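Local structure of response regulator (Vibrio cholerae O1 biovar El Tor, 7KPO) at residues A[14-27]-A[80-94]. The protein is the DNA-binding domain of the sensor histidine kinase ChiS, and so probably lets that kinase bind its target DNA directly. Numbering follows the deposited sequence.
Sequences EAMTSALNYWERVS and ILEHCKEAGPERTHI. With SO4 (sulfate ion), chain D; SO4 (sulfate ion), chain B.
Glu-90 OE1 is gripped by two nitrogens of Arg-25, NE at 2.9 Å on the syn lone pair and NH2 at 2.8 Å from above the carboxylate plane. A bend at chi3 (64°) turns the guanidinium so that its outer end also meets Glu-86, whose OE2 takes NH1 and NH2 from the same face. All four bonds lie near the guanidinium plane, so the two carboxylates fix its rotation and should offset its charge. Glu-90 OE2 accepts from two waters; one, 2.7 Å from Ser-18 O, ties it to the helix backbone. Next to this network Tyr-22, with CG anti to the backbone N (chi1 180°), drives its ring as a knob among Ile-80, Glu-90, Arg-91 and Ile-94. Its hydroxyl donates to Glu-86 O at 2.7 Å, approaching above the carbonyl plane, while Arg-91 CA lies over one ring face and Val-26 CG2 over the other. The pairing belongs to a helical bundle: helix 2-27 packs against both arms of the hairpin of helices 70-83 and 89-106, segment 14-27 running roughly antiparallel to 89-94, and the ring of Tyr-22 points at the turn joining those arms. Ile-80 returns the knob, seated among Ala-19, Leu-20, Tyr-22 and Trp-23. Cys-84 wedges CB against Tyr-22 CE2 at 3.4 Å and SG obliquely beside the Trp-23 ring. Against the Tyr-22 hydroxyl, Arg-91 NE donates in plane to Cys-84 O at 3.1 Å, and its NH1 and NH2 face a sulfate site, probably filled from the crystallisation liquor and modelled in two mutually exclusive positions, which Arg-91 of the second subunit also reaches. Toward residue 14, His-93 NE2 donates to the anti lone pair of Glu-14 OE2 at 2.7 Å in one of two Glu-14 conformers, ring and carboxylate planes 77° apart.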
loop_
_atom_site.group_PDB
_atom_site.type_symbol
_atom_site.label_atom_id
_atom_site.label_comp_id
_atom_site.label_asym_id
_atom_site.label_seq_id
_atom_site.Cartn_x
_atom_site.Cartn_y
_atom_site.Cartn_z
ATOM N N GLU A 14 16.193 -7.596 -6.602
ATOM C CA GLU A 14 15.542 -6.393 -7.186
ATOM C C GLU A 14 14.576 -5.795 -6.157
ATOM O O GLU A 14 14.628 -4.577 -5.918
ATOM C CB GLU A 14 14.796 -6.751 -8.474
ATOM C CG GLU A 14 14.033 -5.587 -9.091
ATOM C CD GLU A 14 14.880 -4.411 -9.559
ATOM O OE1 GLU A 14 16.098 -4.590 -9.761
ATOM O OE2 GLU A 14 14.316 -3.309 -9.713
ATOM N N ALA A 15 13.750 -6.640 -5.546
ATOM C CA ALA A 15 12.739 -6.163 -4.578
ATOM C C ALA A 15 13.382 -5.501 -3.356
ATOM O O ALA A 15 12.955 -4.424 -2.948
ATOM C CB ALA A 15 11.848 -7.311 -4.170
HETATM N N MSE A 16 14.415 -6.141 -2.807
HETATM C CA MSE A 16 15.055 -5.638 -1.606
HETATM C C MSE A 16 15.759 -4.316 -1.876
HETATM O O MSE A 16 15.600 -3.359 -1.125
HETATM C CB MSE A 16 16.046 -6.668 -1.064
HETATM C CG MSE A 16 15.381 -7.822 -0.370
HETATM SE SE MSE A 16 14.271 -7.200 1.122
HETATM C CE MSE A 16 15.412 -6.589 2.589
ATOM N N THR A 17 16.539 -4.267 -2.954
ATOM C CA THR A 17 17.272 -3.054 -3.285
ATOM C C THR A 17 16.283 -1.916 -3.559
ATOM O O THR A 17 16.492 -0.804 -3.058
ATOM C CB THR A 17 18.231 -3.265 -4.461
ATOM O OG1 THR A 17 17.515 -3.667 -5.626
ATOM C CG2 THR A 17 19.286 -4.297 -4.146
ATOM N N SER A 18 15.228 -2.208 -4.323
ATOM C CA SER A 18 14.197 -1.190 -4.649
ATOM C C SER A 18 13.558 -0.680 -3.359
ATOM O O SER A 18 13.431 0.544 -3.178
ATOM C CB SER A 18 13.135 -1.761 -5.563
ATOM O OG SER A 18 13.660 -2.073 -6.842
ATOM N N ALA A 19 13.188 -1.606 -2.485
ATOM C CA ALA A 19 12.496 -1.235 -1.234
ATOM C C ALA A 19 13.412 -0.372 -0.362
ATOM O O ALA A 19 12.934 0.618 0.202
ATOM C CB ALA A 19 12.042 -2.473 -0.511
ATOM N N LEU A 20 14.687 -0.738 -0.244
ATOM C CA LEU A 20 15.603 0.064 0.612
ATOM C C LEU A 20 15.827 1.450 0.013
ATOM O O LEU A 20 15.887 2.413 0.780
ATOM C CB LEU A 20 16.926 -0.673 0.804
ATOM C CG LEU A 20 16.896 -1.755 1.874
ATOM C CD1 LEU A 20 18.170 -2.571 1.845
ATOM C CD2 LEU A 20 16.680 -1.149 3.255
ATOM N N ASN A 21 15.959 1.547 -1.303
ATOM C CA ASN A 21 16.162 2.880 -1.925
ATOM C C ASN A 21 14.939 3.758 -1.640
ATOM O O ASN A 21 15.110 4.959 -1.352
ATOM C CB ASN A 21 16.445 2.743 -3.419
ATOM C CG ASN A 21 17.737 2.006 -3.704
ATOM O OD1 ASN A 21 18.594 1.872 -2.830
ATOM N ND2 ASN A 21 17.883 1.531 -4.928
ATOM N N TYR A 22 13.745 3.171 -1.714
ATOM C CA TYR A 22 12.484 3.905 -1.448
ATOM C C TYR A 22 12.427 4.318 0.030
ATOM O O TYR A 22 12.112 5.476 0.331
ATOM C CB TYR A 22 11.331 3.011 -1.893
ATOM C CG TYR A 22 9.951 3.574 -1.697
ATOM C CD1 TYR A 22 9.458 4.574 -2.518
ATOM C CD2 TYR A 22 9.109 3.053 -0.732
ATOM C CE1 TYR A 22 8.173 5.066 -2.358
ATOM C CE2 TYR A 22 7.823 3.531 -0.560
ATOM C CZ TYR A 22 7.354 4.543 -1.373
ATOM O OH TYR A 22 6.086 5.009 -1.188
ATOM N N TRP A 23 12.718 3.380 0.930
ATOM C CA TRP A 23 12.765 3.678 2.383
ATOM C C TRP A 23 13.679 4.877 2.639
ATOM O O TRP A 23 13.262 5.823 3.324
ATOM C CB TRP A 23 13.282 2.460 3.152
ATOM C CG TRP A 23 13.715 2.788 4.547
ATOM C CD1 TRP A 23 14.977 3.106 4.959
ATOM C CD2 TRP A 23 12.879 2.878 5.714
ATOM N NE1 TRP A 23 14.984 3.377 6.299
ATOM C CE2 TRP A 23 13.716 3.237 6.791
ATOM C CE3 TRP A 23 11.517 2.669 5.957
ATOM C CZ2 TRP A 23 13.230 3.395 8.087
ATOM C CZ3 TRP A 23 11.038 2.830 7.237
ATOM C CH2 TRP A 23 11.886 3.185 8.286
ATOM N N GLU A 24 14.896 4.824 2.106
ATOM C CA GLU A 24 15.898 5.891 2.362
ATOM C C GLU A 24 15.367 7.242 1.875
ATOM O O GLU A 24 15.431 8.219 2.645
ATOM C CB GLU A 24 17.225 5.504 1.706
ATOM C CG GLU A 24 17.870 4.287 2.348
ATOM C CD GLU A 24 18.969 3.614 1.543
ATOM O OE1 GLU A 24 19.282 4.100 0.439
ATOM O OE2 GLU A 24 19.494 2.589 2.019
ATOM N N ARG A 25 14.819 7.287 0.664
ATOM C CA ARG A 25 14.352 8.578 0.103
ATOM C C ARG A 25 13.105 9.099 0.827
ATOM O O ARG A 25 13.093 10.287 1.192
ATOM C CB ARG A 25 14.057 8.428 -1.390
ATOM C CG ARG A 25 13.661 9.739 -2.051
ATOM C CD ARG A 25 13.371 9.597 -3.529
ATOM N NE ARG A 25 12.225 8.741 -3.799
ATOM C CZ ARG A 25 10.953 9.112 -3.676
ATOM N NH1 ARG A 25 10.647 10.327 -3.251
ATOM N NH2 ARG A 25 9.988 8.255 -3.959
ATOM N N VAL A 26 12.098 8.249 1.028
ATOM C CA VAL A 26 10.800 8.708 1.604
ATOM C C VAL A 26 10.914 8.942 3.117
ATOM O O VAL A 26 10.404 9.975 3.579
ATOM C CB VAL A 26 9.674 7.723 1.243
ATOM C CG1 VAL A 26 8.357 8.108 1.900
ATOM C CG2 VAL A 26 9.503 7.618 -0.265
ATOM N N SER A 27 11.535 8.027 3.862
ATOM C CA SER A 27 11.634 8.193 5.339
ATOM C C SER A 27 12.727 9.200 5.722
ATOM O O SER A 27 12.635 9.767 6.829
ATOM C CB SER A 27 11.915 6.876 6.013
ATOM O OG SER A 27 13.278 6.508 5.856
ATOM N N ILE A 80 8.399 -1.534 4.981
ATOM C CA ILE A 80 8.741 -0.300 4.219
ATOM C C ILE A 80 7.465 0.296 3.609
ATOM O O ILE A 80 7.277 1.521 3.719
ATOM C CB ILE A 80 9.854 -0.615 3.206
ATOM C CG1 ILE A 80 11.152 -0.891 3.975
ATOM C CG2 ILE A 80 10.004 0.509 2.193
ATOM C CD1 ILE A 80 12.269 -1.483 3.154
ATOM N N LEU A 81 6.591 -0.534 3.036
ATOM C CA LEU A 81 5.338 -0.004 2.426
ATOM C C LEU A 81 4.386 0.509 3.524
ATOM O O LEU A 81 3.636 1.472 3.265
ATOM C CB LEU A 81 4.703 -1.098 1.560
ATOM C CG LEU A 81 5.463 -1.445 0.276
ATOM C CD1 LEU A 81 4.880 -2.687 -0.383
ATOM C CD2 LEU A 81 5.466 -0.269 -0.695
ATOM N N GLU A 82 4.442 -0.071 4.723
ATOM C CA GLU A 82 3.586 0.364 5.860
ATOM C C GLU A 82 3.994 1.774 6.309
ATOM O O GLU A 82 3.098 2.573 6.635
ATOM C CB GLU A 82 3.738 -0.610 7.034
ATOM C CG GLU A 82 2.941 -0.230 8.271
ATOM C CD GLU A 82 1.432 -0.293 8.113
ATOM O OE1 GLU A 82 0.959 -1.030 7.225
ATOM O OE2 GLU A 82 0.735 0.406 8.872
ATOM N N HIS A 83 5.300 2.051 6.305
ATOM C CA HIS A 83 5.830 3.342 6.821
ATOM C C HIS A 83 6.090 4.386 5.733
ATOM O O HIS A 83 6.232 5.564 6.095
ATOM C CB HIS A 83 7.088 3.054 7.649
ATOM C CG HIS A 83 6.778 2.307 8.902
ATOM N ND1 HIS A 83 6.387 2.951 10.059
ATOM C CD2 HIS A 83 6.749 0.985 9.179
ATOM C CE1 HIS A 83 6.154 2.060 11.000
ATOM N NE2 HIS A 83 6.369 0.849 10.489
ATOM N N CYS A 84 6.138 3.977 4.469
ATOM C CA CYS A 84 6.424 4.901 3.337
ATOM C C CYS A 84 5.251 4.809 2.359
ATOM O O CYS A 84 5.108 3.769 1.695
ATOM C CB CYS A 84 7.757 4.540 2.696
ATOM S SG CYS A 84 9.140 4.559 3.868
ATOM N N LYS A 85 4.458 5.877 2.270
ATOM C CA LYS A 85 3.200 5.843 1.479
ATOM C C LYS A 85 3.288 6.570 0.137
ATOM O O LYS A 85 2.438 6.268 -0.712
ATOM C CB LYS A 85 2.087 6.480 2.313
ATOM C CG LYS A 85 1.754 5.758 3.608
ATOM C CD LYS A 85 1.395 4.314 3.377
ATOM C CE LYS A 85 0.835 3.623 4.598
ATOM N NZ LYS A 85 0.678 2.173 4.346
ATOM N N GLU A 86 4.304 7.407 -0.082
ATOM C CA GLU A 86 4.391 8.256 -1.304
ATOM C C GLU A 86 4.037 7.445 -2.552
ATOM O O GLU A 86 4.837 6.603 -2.956
ATOM C CB GLU A 86 5.779 8.883 -1.430
ATOM C CG GLU A 86 5.921 9.784 -2.643
ATOM C CD GLU A 86 7.306 10.383 -2.805
ATOM O OE1 GLU A 86 7.851 10.888 -1.805
ATOM O OE2 GLU A 86 7.856 10.291 -3.914
ATOM N N ALA A 87 2.876 7.725 -3.138
ATOM C CA ALA A 87 2.404 7.006 -4.337
ATOM C C ALA A 87 3.222 7.439 -5.548
ATOM O O ALA A 87 3.636 8.609 -5.629
ATOM C CB ALA A 87 0.936 7.263 -4.551
ATOM N N GLY A 88 3.458 6.502 -6.453
ATOM C CA GLY A 88 4.222 6.832 -7.658
ATOM C C GLY A 88 4.847 5.583 -8.247
ATOM O O GLY A 88 4.708 4.491 -7.694
ATOM N N PRO A 89 5.554 5.716 -9.385
ATOM C CA PRO A 89 6.182 4.569 -10.036
ATOM C C PRO A 89 7.127 3.762 -9.129
ATOM O O PRO A 89 7.129 2.550 -9.210
ATOM C CB PRO A 89 6.958 5.223 -11.193
ATOM C CG PRO A 89 6.179 6.483 -11.497
ATOM C CD PRO A 89 5.723 6.969 -10.141
ATOM N N GLU A 90 7.909 4.441 -8.293
ATOM C CA GLU A 90 8.874 3.734 -7.416
ATOM C C GLU A 90 8.109 2.803 -6.469
ATOM O O GLU A 90 8.509 1.635 -6.318
ATOM C CB GLU A 90 9.720 4.756 -6.667
ATOM C CG GLU A 90 10.892 4.140 -5.945
ATOM C CD GLU A 90 11.820 5.137 -5.280
ATOM O OE1 GLU A 90 11.518 6.342 -5.314
ATOM O OE2 GLU A 90 12.842 4.708 -4.733
ATOM N N ARG A 91 7.040 3.302 -5.853
ATOM C CA ARG A 91 6.249 2.462 -4.924
ATOM C C ARG A 91 5.547 1.338 -5.692
ATOM O O ARG A 91 5.559 0.189 -5.223
ATOM C CB ARG A 91 5.221 3.312 -4.182
ATOM C CG ARG A 91 4.637 2.598 -2.977
ATOM C CD ARG A 91 3.683 3.491 -2.220
ATOM N NE ARG A 91 3.521 3.047 -0.838
ATOM C CZ ARG A 91 2.615 2.171 -0.422
ATOM N NH1 ARG A 91 1.769 1.627 -1.280
ATOM N NH2 ARG A 91 2.555 1.836 0.852
ATOM N N THR A 92 4.957 1.659 -6.838
ATOM C CA THR A 92 4.241 0.639 -7.642
ATOM C C THR A 92 5.211 -0.497 -7.997
ATOM O O THR A 92 4.807 -1.672 -7.946
ATOM C CB THR A 92 3.620 1.297 -8.877
ATOM O OG1 THR A 92 2.642 2.239 -8.427
ATOM C CG2 THR A 92 2.998 0.293 -9.821
ATOM N N HIS A 93 6.451 -0.155 -8.333
ATOM C CA HIS A 93 7.451 -1.188 -8.705
ATOM C C HIS A 93 7.670 -2.152 -7.539
ATOM O O HIS A 93 7.731 -3.365 -7.774
ATOM C CB HIS A 93 8.748 -0.507 -9.148
ATOM C CG HIS A 93 9.852 -1.459 -9.439
ATOM N ND1 HIS A 93 9.858 -2.255 -10.563
ATOM C CD2 HIS A 93 10.996 -1.727 -8.780
ATOM C CE1 HIS A 93 10.956 -2.987 -10.572
ATOM N NE2 HIS A 93 11.668 -2.676 -9.495
ATOM N N ILE A 94 7.778 -1.627 -6.324
ATOM C CA ILE A 94 7.983 -2.493 -5.128
ATOM C C ILE A 94 6.753 -3.390 -4.951
ATOM O O ILE A 94 6.918 -4.591 -4.689
ATOM C CB ILE A 94 8.269 -1.635 -3.887
ATOM C CG1 ILE A 94 9.585 -0.871 -4.054
ATOM C CG2 ILE A 94 8.278 -2.499 -2.639
ATOM C CD1 ILE A 94 9.718 0.333 -3.161
HETATM S S SO4 D . -0.894 0.962 1.496
HETATM O O1 SO4 D . 0.396 0.398 1.800
HETATM O O2 SO4 D . -0.958 1.302 0.094
HETATM O O3 SO4 D . -1.092 2.153 2.278
HETATM O O4 SO4 D . -1.914 -0.005 1.814
HETATM S S SO4 B . 0.506 -1.534 1.164
HETATM O O1 SO4 B . -0.849 -1.065 1.305
HETATM O O2 SO4 B . 0.970 -1.284 -0.181
HETATM O O3 SO4 B . 0.553 -2.948 1.421
HETATM O O4 SO4 B . 1.343 -0.838 2.110
HETATM O O HOH W 1 13.166 2.155 -5.331
HETATM O O HOH W 2 14.465 6.551 -4.073
#